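Local coordinates for protein 8-amino-8-demethylriboflavin N,N-dimethyltransferase (Streptomyces davawensis, PDB 4D7K) that catalyses the two successive S-adenosyl-L-methionine-dependent N-methylations that convert 8-amino-8-demethyl-D-riboflavin into the antibiotic roseoflavin, at residues 36-41 with 50-55; 118-123 with 301-306. One frame throughout, in Å; residues are numbered along the deposited sequence.

Contact 1 of 2, residues 36-41 with 50-55; sequences LHLPDL and ADLAAA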
# COMPACT_ATOMS: atom_id res chain seq x y z
N LEU A 36 15.15 -10.38 0.61
CA LEU A 36 15.95 -11.34 1.35
C LEU A 36 16.06 -12.66 0.60
O LEU A 36 16.71 -13.59 1.06
CB LEU A 36 15.36 -11.56 2.74
CG LEU A 36 15.58 -10.40 3.71
CD1 LEU A 36 14.69 -10.57 4.92
CD2 LEU A 36 17.04 -10.36 4.13
N HIS A 37 15.41 -12.72 -0.57
CA HIS A 37 15.40 -13.91 -1.42
C HIS A 37 14.89 -15.14 -0.68
O HIS A 37 15.27 -16.27 -0.99
CB HIS A 37 16.80 -14.17 -1.99
CG HIS A 37 17.20 -13.17 -3.03
ND1 HIS A 37 18.08 -12.13 -2.77
CD2 HIS A 37 16.82 -13.03 -4.32
CE1 HIS A 37 18.23 -11.41 -3.87
NE2 HIS A 37 17.48 -11.93 -4.82
N LEU A 38 14.01 -14.91 0.29
CA LEU A 38 13.34 -15.98 1.01
C LEU A 38 12.54 -16.93 0.11
O LEU A 38 12.56 -18.14 0.34
CB LEU A 38 12.43 -15.40 2.10
CG LEU A 38 13.20 -14.75 3.25
CD1 LEU A 38 12.27 -14.05 4.22
CD2 LEU A 38 14.03 -15.79 3.97
N PRO A 39 11.84 -16.40 -0.92
CA PRO A 39 11.13 -17.37 -1.77
C PRO A 39 12.08 -18.33 -2.46
O PRO A 39 11.78 -19.52 -2.58
CB PRO A 39 10.43 -16.49 -2.80
CG PRO A 39 10.31 -15.15 -2.15
CD PRO A 39 11.56 -15.02 -1.34
N ASP A 40 13.22 -17.81 -2.91
CA ASP A 40 14.21 -18.61 -3.61
C ASP A 40 14.89 -19.60 -2.66
O ASP A 40 15.22 -20.73 -3.04
CB ASP A 40 15.24 -17.69 -4.29
CG ASP A 40 14.58 -16.64 -5.17
OD1 ASP A 40 14.35 -16.91 -6.36
OD2 ASP A 40 14.30 -15.53 -4.67
N LEU A 41 15.10 -19.17 -1.42
CA LEU A 41 15.67 -20.04 -0.40
C LEU A 41 14.70 -21.17 -0.03
O LEU A 41 15.11 -22.22 0.44
CB LEU A 41 16.04 -19.23 0.86
CG LEU A 41 17.29 -18.36 0.82
CD1 LEU A 41 17.31 -17.43 2.03
CD2 LEU A 41 18.55 -19.21 0.78
N ALA A 50 15.92 -20.87 12.22
CA ALA A 50 17.36 -20.88 12.46
C ALA A 50 18.15 -20.98 11.16
O ALA A 50 19.14 -20.26 10.97
CB ALA A 50 17.73 -22.02 13.39
N ASP A 51 17.73 -21.88 10.27
CA ASP A 51 18.39 -22.04 8.98
C ASP A 51 18.29 -20.77 8.14
O ASP A 51 19.27 -20.31 7.56
CB ASP A 51 17.79 -23.21 8.20
CG ASP A 51 18.13 -24.57 8.80
OD1 ASP A 51 19.14 -24.66 9.54
OD2 ASP A 51 17.40 -25.54 8.51
N LEU A 52 17.08 -20.21 8.08
CA LEU A 52 16.85 -19.00 7.31
C LEU A 52 17.59 -17.82 7.92
O LEU A 52 18.01 -16.90 7.22
CB LEU A 52 15.35 -18.72 7.21
CG LEU A 52 14.58 -19.80 6.45
CD1 LEU A 52 13.08 -19.62 6.57
CD2 LEU A 52 14.99 -19.82 4.99
N ALA A 53 17.77 -17.85 9.24
CA ALA A 53 18.51 -16.79 9.93
C ALA A 53 19.98 -16.78 9.49
O ALA A 53 20.54 -15.72 9.22
CB ALA A 53 18.40 -16.96 11.43
N ALA A 54 20.58 -17.96 9.43
CA ALA A 54 21.98 -18.09 9.02
C ALA A 54 22.13 -17.81 7.53
O ALA A 54 23.12 -17.22 7.10
CB ALA A 54 22.51 -19.48 9.36
N ALA A 55 21.14 -18.23 6.76
CA ALA A 55 21.16 -18.04 5.31
C ALA A 55 21.03 -16.57 4.90
O ALA A 55 21.48 -16.18 3.82
CB ALA A 55 20.05 -18.86 4.66
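Leu52 turns one of its two methyls, CD2, to the flank of helix 38-41, where it touches both Leu38 and Leu41. It meets Leu38 methyl to methyl, with CD2 of Leu38 and CD2 of Leu52 4.3 Å apart. The same Leu52 CD2 also lies 4.3 Å from CB of Leu41, so it rests against the root of that side chain and not its end. The fork of Leu41 is directed elsewhere. With CG anti to the carbonyl carbon and beside the backbone N (chi1 -75°), both of its methyls come down on Ala55, CD1 standing 4.1 Å and CD2 4.2 Å from the Ala55 CB, and the open end of the fork is set against this single methyl, with the two branches almost equally near. All of these contacts are apolar and at relaxed van der Waals distances. The Leu38-Leu52 side is buried, since helix 60-72 closes over it with Leu67 touching both leucines and Leu63 also touching Leu52; the Leu41-Ala55 side faces the surface. At His37 a Schellman motif ends helix 13-35, and the same residue is the N-cap of helix 38-41. Helices 38-41, 49-56 and 60-72 beside a small three-stranded antiparallel sheet are consistent with a winged-helix dimerisation domain, as in related O-methyltransferases.

Contact 2 of 2, residues 118-123 with 301-306; sequences GDLVES and DMLVLV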
# COMPACT_ATOMS: atom_id res chain seq x y z
N GLY A 118 6.20 9.61 -2.43
CA GLY A 118 6.01 10.46 -1.27
C GLY A 118 6.01 11.93 -1.63
O GLY A 118 5.27 12.73 -1.04
N ASP A 119 6.83 12.30 -2.62
CA ASP A 119 6.94 13.69 -3.07
C ASP A 119 5.85 14.07 -4.07
O ASP A 119 6.01 15.02 -4.84
CB ASP A 119 8.31 13.93 -3.70
CG ASP A 119 9.19 14.83 -2.85
OD1 ASP A 119 8.64 15.60 -2.04
OD2 ASP A 119 10.43 14.76 -3.00
N LEU A 120 4.75 13.33 -4.04
CA LEU A 120 3.64 13.55 -4.96
C LEU A 120 3.03 14.94 -4.78
O LEU A 120 2.54 15.54 -5.74
CB LEU A 120 2.58 12.47 -4.76
CG LEU A 120 1.32 12.54 -5.61
CD1 LEU A 120 1.67 12.40 -7.08
CD2 LEU A 120 0.34 11.45 -5.18
N VAL A 121 3.07 15.45 -3.56
CA VAL A 121 2.52 16.76 -3.25
C VAL A 121 3.34 17.88 -3.88
O VAL A 121 2.79 18.79 -4.51
CB VAL A 121 2.44 17.00 -1.73
CG1 VAL A 121 2.05 18.43 -1.43
CG2 VAL A 121 1.46 16.04 -1.08
N GLU A 122 4.66 17.82 -3.73
CA GLU A 122 5.53 18.85 -4.29
C GLU A 122 5.49 18.80 -5.82
O GLU A 122 5.56 19.83 -6.48
CB GLU A 122 6.96 18.69 -3.79
CG GLU A 122 7.22 19.37 -2.45
CD GLU A 122 6.97 20.87 -2.50
OE1 GLU A 122 7.92 21.63 -2.82
OE2 GLU A 122 5.83 21.30 -2.21
N SER A 123 5.36 17.60 -6.37
CA SER A 123 5.23 17.43 -7.82
C SER A 123 3.97 18.12 -8.36
O SER A 123 4.02 18.82 -9.37
CB SER A 123 5.21 15.94 -8.18
OG SER A 123 4.99 15.76 -9.57
N ASP A 301 1.41 6.76 -11.64
CA ASP A 301 2.74 6.31 -12.04
C ASP A 301 3.40 7.27 -13.02
O ASP A 301 4.57 7.62 -12.87
CB ASP A 301 2.66 4.91 -12.67
CG ASP A 301 2.31 3.83 -11.66
OD1 ASP A 301 2.59 4.01 -10.46
OD2 ASP A 301 1.75 2.79 -12.08
N MET A 302 2.63 7.71 -14.01
CA MET A 302 3.12 8.66 -15.00
C MET A 302 3.47 9.98 -14.33
O MET A 302 4.45 10.63 -14.68
CB MET A 302 2.06 8.89 -16.08
CG MET A 302 1.58 7.61 -16.73
SD MET A 302 2.63 7.12 -18.10
CE MET A 302 2.24 8.44 -19.26
N LEU A 303 2.66 10.37 -13.36
CA LEU A 303 2.84 11.64 -12.65
C LEU A 303 4.08 11.62 -11.77
O LEU A 303 4.78 12.62 -11.64
CB LEU A 303 1.59 11.94 -11.81
CG LEU A 303 1.25 13.40 -11.51
CD1 LEU A 303 -0.24 13.51 -11.25
CD2 LEU A 303 2.02 13.88 -10.30
N VAL A 304 4.35 10.47 -11.17
CA VAL A 304 5.45 10.33 -10.23
C VAL A 304 6.78 10.08 -10.95
O VAL A 304 7.80 10.69 -10.60
CB VAL A 304 5.19 9.17 -9.24
CG1 VAL A 304 6.44 8.85 -8.44
CG2 VAL A 304 4.02 9.51 -8.31
N LEU A 305 6.76 9.22 -11.95
CA LEU A 305 8.00 8.70 -12.53
C LEU A 305 8.50 9.49 -13.73
O LEU A 305 9.65 9.90 -13.77
CB LEU A 305 7.83 7.23 -12.93
CG LEU A 305 7.59 6.24 -11.80
CD1 LEU A 305 7.29 4.86 -12.35
CD2 LEU A 305 8.80 6.19 -10.87
N VAL A 306 7.63 9.70 -14.72
CA VAL A 306 8.07 10.29 -15.98
C VAL A 306 7.42 11.64 -16.27
O VAL A 306 6.54 12.10 -15.55
CB VAL A 306 7.79 9.34 -17.15
CG1 VAL A 306 8.56 8.05 -16.96
CG2 VAL A 306 6.30 9.08 -17.25
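Leu120 and Val304 bring the two backbones closest, with CA atoms 6.4 Å apart, where the first turn of helix 120-126 faces the last turns of helix 293-305. Leu120 and Leu303 carry the contact from the two sides. In Leu120 CG is anti to the backbone N (chi1 179°), and the second torsion (chi2 62°) swings the CD1 methyl over to the other helix, although its CB does not point straight at that helix. CD1 touches CD2 of Leu303 at 3.6 Å and CG2 of Val304 at 3.9 Å, so that one methyl serves two neighbours; the Leu120 side chain crosses each of these side chains at about a right angle. Leu303 in turn offers its CD2 to a second partner one turn further along helix 120-126, since OG of Ser123 lies 3.6 Å from that methyl. This is packing of a hydroxyl against a hydrocarbon; the polar need of Ser123 OG is met by a hydrogen bond with the backbone oxygen of Val128, which ties the helix to the loop that follows it. The carbonyl of Leu303 accepts a hydrogen bond from Arg62 of the second subunit, and that subunit also lays Leu66 on Leu120 and Arg65 on Leu303. Ala116 and Tyr117 of helix 111-118 pack on Val304 from within the same chain. All four touching residues are buried. Two helix ends far apart in sequence are thus joined by aliphatic packing beneath the partner chain, an intrachain helix-helix packing in the O-methyltransferase domain, against which the second subunit of the homodimer packs.

How the contacts relate
Contact 1 belongs to the N-terminal dimerisation domain and contact 2 to the helical part of the methyltransferase domain; their centres are 34 Å apart and their nearest atoms about 21 Å, so they do not touch within the chain. Helix 60-72 relates them across the dimer. In its own chain it covers contact 1, while Arg62 and Leu66 of the second subunit's copy reach contact 2. Leu36, at the start of segment 36-41, packs on Arg125 of the second subunit, in that subunit's copy of helix 120-126. Both contacts lie away from the predicted S-adenosyl-L-methionine site at Asp209 and Gly235 to Phe237.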